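Local coordinates for alkylhalidase CmlS (Streptomyces venezuelae, PDB 3I3L), which is a flavin-dependent halogenase of chloramphenicol biosynthesis, with a covalently attached FAD and probably oxidoreductase activity, at residues 128-131 with 132-136; 261-264 with 265-269; 349-352 with 353-357. One frame throughout, in Å; residues are numbered along the deposited sequence.

Contact 1 (128-131 with 132-136); sequences EEFD and KLLLD
F130 turns its ring carbon CG anti to the backbone N (chi1 177°), while L134, one helical turn on, keeps its CG beside its own N (chi1 -61°), and the two side chains meet on one side of helix 127-140. This is an i to i+4 pair within a single alpha-helix. The leucine sits over one face of the ring, and the side chains cross obliquely, with L134 CD1 4.0 Å from F130 CE2. L134 CG lies 3.6 Å from F130 O, so the leucine packs on both the ring and the carbonyl of the same residue. L74 of helix 68-76 touches both side chains and continues this apolar patch.

The backbone ladder beneath is uneven. L133 N gives a bond of 3.0 Å to E129 O, and L135 N reaches D131 O at 3.2 Å. Between them F130 O receives two amides, L134 N and L133 N, both weakly.

The D131 carboxylate reaches one turn back along the helix, where OD1 forms a salt bridge with R127, and off the helix, where OD2 forms one with R59. Both arginines bind FAD, and the nearest atoms of the D131 side chain and FAD are about 4 Å apart, so D131 probably positions these arginines and offsets their charge.

The more exposed side carries a different i to i+4 pair. K132 packs its CB 3.4 Å from E128 O, runs outward and bends only at its last torsion (chi4 75°), bringing NZ to the syn lone pair of D136 OD2 in a salt bridge of 3.2 Å.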
# COMPACT_ATOMS: atom_id res chain seq x y z
N GLU A 128 14.78 1.26 -13.35
CA GLU A 128 15.65 2.25 -13.99
C GLU A 128 14.93 2.89 -15.20
O GLU A 128 15.10 4.07 -15.48
CB GLU A 128 16.99 1.62 -14.39
CG GLU A 128 16.87 0.51 -15.41
CD GLU A 128 18.04 -0.49 -15.33
OE1 GLU A 128 19.01 -0.34 -16.11
OE2 GLU A 128 18.01 -1.44 -14.52
N GLU A 129 14.08 2.12 -15.88
CA GLU A 129 13.39 2.62 -17.07
C GLU A 129 12.11 3.32 -16.72
O GLU A 129 11.85 4.42 -17.18
CB GLU A 129 13.16 1.48 -18.09
CG GLU A 129 14.45 0.94 -18.69
CD GLU A 129 14.24 -0.29 -19.60
OE1 GLU A 129 13.14 -0.91 -19.66
OE2 GLU A 129 15.23 -0.68 -20.24
N PHE A 130 11.33 2.70 -15.85
CA PHE A 130 10.10 3.29 -15.36
C PHE A 130 10.32 4.62 -14.63
O PHE A 130 9.63 5.60 -14.86
CB PHE A 130 9.40 2.29 -14.42
CG PHE A 130 8.14 2.82 -13.80
CD1 PHE A 130 7.00 2.93 -14.54
CD2 PHE A 130 8.12 3.20 -12.46
CE1 PHE A 130 5.78 3.42 -13.96
CE2 PHE A 130 6.96 3.67 -11.84
CZ PHE A 130 5.76 3.79 -12.59
N ASP A 131 11.26 4.65 -13.71
CA ASP A 131 11.53 5.90 -12.97
C ASP A 131 11.99 7.03 -13.95
O ASP A 131 11.62 8.19 -13.78
CB ASP A 131 12.60 5.68 -11.92
CG ASP A 131 12.11 4.82 -10.73
OD1 ASP A 131 11.00 4.27 -10.77
OD2 ASP A 131 12.84 4.71 -9.72
N LYS A 132 12.75 6.68 -14.98
CA LYS A 132 13.25 7.67 -15.91
C LYS A 132 12.14 8.20 -16.83
O LYS A 132 12.19 9.33 -17.28
CB LYS A 132 14.41 7.12 -16.74
CG LYS A 132 14.85 8.06 -17.85
CD LYS A 132 16.17 7.60 -18.50
CE LYS A 132 16.32 8.22 -19.91
NZ LYS A 132 16.71 9.65 -19.81
N LEU A 133 11.15 7.37 -17.09
CA LEU A 133 10.01 7.74 -17.92
C LEU A 133 9.15 8.82 -17.22
O LEU A 133 8.78 9.80 -17.82
CB LEU A 133 9.19 6.48 -18.24
CG LEU A 133 7.93 6.37 -19.12
CD1 LEU A 133 6.72 6.97 -18.48
CD2 LEU A 133 8.15 6.97 -20.50
N LEU A 134 8.88 8.64 -15.93
CA LEU A 134 8.20 9.62 -15.12
C LEU A 134 8.94 10.93 -15.03
O LEU A 134 8.34 12.02 -15.13
CB LEU A 134 8.02 9.10 -13.70
CG LEU A 134 7.18 7.84 -13.49
CD1 LEU A 134 6.83 7.68 -11.97
CD2 LEU A 134 5.90 7.87 -14.29
N LEU A 135 10.25 10.84 -14.84
CA LEU A 135 11.02 12.03 -14.63
C LEU A 135 11.11 12.88 -15.93
O LEU A 135 11.03 14.09 -15.89
CB LEU A 135 12.42 11.69 -14.07
CG LEU A 135 13.15 12.89 -13.45
CD1 LEU A 135 12.24 13.58 -12.34
CD2 LEU A 135 14.50 12.49 -12.87
N ASP A 136 11.31 12.21 -17.06
CA ASP A 136 11.33 12.83 -18.38
C ASP A 136 9.97 13.40 -18.70
O ASP A 136 9.86 14.45 -19.28
CB ASP A 136 11.73 11.79 -19.44
CG ASP A 136 13.19 11.45 -19.38
OD1 ASP A 136 13.93 12.07 -18.59
OD2 ASP A 136 13.63 10.53 -20.11

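Contact 2 (261-264 with 265-269); sequences REQG and ADAFY
G264 O and F268 N make the central bond of a helix-to-helix junction: G264 is the residue at which helix 257-263 ends and also the N-cap of helix 265-273. The bond is 3.1 Å long and almost straight, with 173° at the hydrogen, and the donor lies nearly on the extension of the carbonyl. It forms the first i to i+4 link of the new helix. G264 breaks the previous one by taking a positive phi of 83°, a conformation easily reached without a side chain.

The tight part is gathered round this carbonyl. F268 CB comes to 3.7 Å from G264 O, and beside it A267 CB rests 3.5 Å from Q263 O, so methyl and methylene groups close in on two successive carbonyls. F268 then swings its CG anti to the backbone N (chi1 -176°), which carries the buried ring away from the turn and against E259 and V260 of the preceding helix. On another side, A265 packs on V260 and on V292 and I294 of strand 287-302. The junction thus lays the second helix against the sheet, away from the FAD-binding residues.

The solvent side is looser. Q263 and A267 are both exposed, and their side chains touch only lightly, with Q263 CG 4.0 Å from A267 CB. Beyond CG the glutamine is extended and lies along the start of the next helix by van der Waals contact. Its OE1 ends 3.5 Å from F268 CA and 4.0 Å from F268 CB, set obliquely to the phenylalanine ring.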
# COMPACT_ATOMS: atom_id res chain seq x y z
N ARG A 261 28.04 -11.43 5.29
CA ARG A 261 29.29 -10.70 5.52
C ARG A 261 30.42 -11.70 5.41
O ARG A 261 31.38 -11.51 4.65
CB ARG A 261 29.32 -10.07 6.92
CG ARG A 261 29.38 -8.53 6.97
CD ARG A 261 30.79 -7.98 7.28
NE ARG A 261 30.84 -7.42 8.63
CZ ARG A 261 31.40 -6.25 8.97
NH1 ARG A 261 31.98 -5.48 8.06
NH2 ARG A 261 31.36 -5.82 10.24
N GLU A 262 30.27 -12.78 6.15
CA GLU A 262 31.31 -13.75 6.30
C GLU A 262 31.50 -14.58 5.02
O GLU A 262 32.63 -14.72 4.57
CB GLU A 262 30.95 -14.69 7.46
CG GLU A 262 32.05 -14.83 8.49
CD GLU A 262 32.13 -16.23 9.07
OE1 GLU A 262 31.11 -16.98 9.00
OE2 GLU A 262 33.22 -16.57 9.61
N GLN A 263 30.41 -15.10 4.45
CA GLN A 263 30.55 -16.10 3.38
C GLN A 263 30.37 -15.54 1.96
O GLN A 263 30.52 -16.26 0.98
CB GLN A 263 29.65 -17.32 3.68
CG GLN A 263 28.32 -17.46 2.90
CD GLN A 263 27.43 -18.61 3.44
OE1 GLN A 263 26.52 -19.12 2.74
NE2 GLN A 263 27.68 -19.02 4.70
N GLY A 264 30.05 -14.24 1.86
CA GLY A 264 29.79 -13.59 0.55
C GLY A 264 28.36 -13.79 0.04
O GLY A 264 27.78 -14.87 0.17
N ALA A 265 27.81 -12.74 -0.57
CA ALA A 265 26.40 -12.73 -1.03
C ALA A 265 26.10 -13.86 -2.04
O ALA A 265 25.00 -14.45 -2.04
CB ALA A 265 26.02 -11.33 -1.61
N ASP A 266 27.08 -14.19 -2.88
CA ASP A 266 26.89 -15.18 -3.96
C ASP A 266 26.64 -16.56 -3.42
O ASP A 266 25.70 -17.22 -3.83
CB ASP A 266 28.09 -15.22 -4.90
CG ASP A 266 28.26 -13.92 -5.66
OD1 ASP A 266 27.51 -13.70 -6.65
OD2 ASP A 266 29.13 -13.12 -5.26
N ALA A 267 27.49 -16.96 -2.46
CA ALA A 267 27.36 -18.24 -1.82
C ALA A 267 26.08 -18.27 -0.96
O ALA A 267 25.34 -19.25 -1.01
CB ALA A 267 28.64 -18.54 -0.93
N PHE A 268 25.82 -17.20 -0.20
CA PHE A 268 24.58 -17.15 0.58
C PHE A 268 23.31 -17.28 -0.30
O PHE A 268 22.36 -17.96 0.05
CB PHE A 268 24.51 -15.90 1.47
CG PHE A 268 23.28 -15.87 2.36
CD1 PHE A 268 23.27 -16.53 3.58
CD2 PHE A 268 22.10 -15.24 1.93
CE1 PHE A 268 22.14 -16.53 4.40
CE2 PHE A 268 20.99 -15.24 2.69
CZ PHE A 268 20.97 -15.86 3.95
N TYR A 269 23.35 -16.65 -1.46
CA TYR A 269 22.21 -16.59 -2.33
C TYR A 269 21.83 -17.94 -2.89
O TYR A 269 20.66 -18.39 -2.78
CB TYR A 269 22.45 -15.54 -3.44
CG TYR A 269 21.33 -15.41 -4.41
CD1 TYR A 269 20.10 -14.81 -4.05
CD2 TYR A 269 21.46 -15.90 -5.70
CE1 TYR A 269 19.02 -14.70 -5.00
CE2 TYR A 269 20.42 -15.79 -6.64
CZ TYR A 269 19.21 -15.18 -6.28
OH TYR A 269 18.19 -15.10 -7.22

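Contact 3 (349-352 with 353-357); sequences GDEK and DAVHA
The N-terminal turn of the long helix 352-382 is built here, with E351 as its N-cap residue and its carbonyl accepting the amide of V355. That bond, E351 O to V355 N, is 2.9 Å, and the donor approaches almost head-on to the C=O. V355 also lays its CG2 methyl 3.5 Å from E351 O, covering the same oxygen with a carbon. The valine is buried against A341, R344 and I345 of helix 327-347, so the turn rests on the helix that precedes it.

The next step is K352 O, which takes H356 N at 3.1 Å and, weakly, V355 N as well. The imidazole stands oblique to this carbonyl, its CD2 3.6 Å from K352 O. K352 places CG anti to the backbone N (chi1 173°) and stays extended to its end, so its methylenes run across the histidine: CG is 3.9 Å and CE 4.0 Å from H356 CD2. D353 flanks the aliphatic chain from another direction, with OD1 4.0 Å from K352 CD, yet the charged ends stay apart, NZ and OD1 being 4.9 Å from each other.

The polar ends are claimed by the segment round strand 306-307. K352 NZ forms a salt bridge with D308, H356 NE2 bonds to the D308 backbone oxygen and H356 ND1 to S306. With an alanine here in place of K352, the D308 carboxylate would probably lose this charged mate and the CD2 side of the imidazole its methylene cover. With partners on both nitrogens and a stack on F311, the H356 ring is held against rotation, and lysine and histidine together fasten the helix start to D308 by its carboxylate and its carbonyl.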
# COMPACT_ATOMS: atom_id res chain seq x y z
N GLY A 349 -4.85 29.33 4.05
CA GLY A 349 -3.75 29.19 4.99
C GLY A 349 -4.24 29.00 6.42
O GLY A 349 -3.47 28.56 7.28
N ASP A 350 -5.50 29.35 6.69
CA ASP A 350 -6.11 29.06 8.00
C ASP A 350 -6.34 27.54 8.25
O ASP A 350 -6.67 27.14 9.35
CB ASP A 350 -7.48 29.80 8.13
CG ASP A 350 -8.39 29.55 6.94
OD1 ASP A 350 -7.95 29.69 5.78
OD2 ASP A 350 -9.57 29.23 7.14
N GLU A 351 -6.26 26.73 7.21
CA GLU A 351 -6.59 25.30 7.32
C GLU A 351 -5.29 24.50 7.53
O GLU A 351 -5.31 23.28 7.48
CB GLU A 351 -7.30 24.83 6.03
CG GLU A 351 -8.76 25.37 5.88
CD GLU A 351 -9.44 24.87 4.63
OE1 GLU A 351 -9.09 23.77 4.15
OE2 GLU A 351 -10.29 25.61 4.06
N LYS A 352 -4.17 25.20 7.72
CA LYS A 352 -2.87 24.58 7.81
C LYS A 352 -2.83 23.36 8.70
O LYS A 352 -2.39 22.31 8.27
CB LYS A 352 -1.80 25.54 8.29
CG LYS A 352 -0.47 24.80 8.55
CD LYS A 352 0.43 25.58 9.53
CE LYS A 352 1.79 24.85 9.70
NZ LYS A 352 2.77 25.60 10.64
N ASP A 353 -3.29 23.52 9.93
CA ASP A 353 -3.23 22.49 10.95
C ASP A 353 -4.10 21.31 10.59
O ASP A 353 -3.66 20.15 10.68
CB ASP A 353 -3.66 23.05 12.32
CG ASP A 353 -2.56 23.95 12.95
OD1 ASP A 353 -1.36 23.84 12.61
OD2 ASP A 353 -2.89 24.77 13.83
N ALA A 354 -5.31 21.60 10.15
CA ALA A 354 -6.25 20.58 9.79
C ALA A 354 -5.70 19.75 8.60
O ALA A 354 -5.88 18.55 8.55
CB ALA A 354 -7.59 21.22 9.44
N VAL A 355 -5.04 20.42 7.67
CA VAL A 355 -4.57 19.70 6.47
C VAL A 355 -3.40 18.78 6.85
O VAL A 355 -3.29 17.69 6.34
CB VAL A 355 -4.14 20.69 5.32
CG1 VAL A 355 -3.27 20.01 4.29
CG2 VAL A 355 -5.39 21.31 4.59
N HIS A 356 -2.49 19.26 7.70
CA HIS A 356 -1.40 18.43 8.12
C HIS A 356 -1.94 17.24 8.96
O HIS A 356 -1.45 16.14 8.83
CB HIS A 356 -0.42 19.24 8.95
CG HIS A 356 0.62 19.93 8.15
ND1 HIS A 356 1.46 19.25 7.30
CD2 HIS A 356 1.03 21.22 8.12
CE1 HIS A 356 2.33 20.09 6.76
NE2 HIS A 356 2.06 21.30 7.20
N ALA A 357 -2.91 17.51 9.83
CA ALA A 357 -3.49 16.46 10.63
C ALA A 357 -4.14 15.42 9.73
O ALA A 357 -4.07 14.26 10.01
CB ALA A 357 -4.49 17.03 11.69

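Overall arrangement
Taken from the N terminus, the contacts follow in series: none nests in another or crosses it, and each joins neighbouring turns of continuous chain without closing a long loop. Contact 1 lies within helix 127-140, which touches helices 33-44, 68-76 and 80-86 near FAD. Contact 2 comes next, where helix 257-263 gives way to helix 265-273 beside strand 287-302, its centre about 32 Å from that of contact 1. Contact 3 starts helix 352-382, joining it to helix 327-347 and strand 306-307. Contacts 2 and 3 are about 50 Å apart between centres, on opposite sides of the chain's centre; all three belong to the FAD-binding part of the chain.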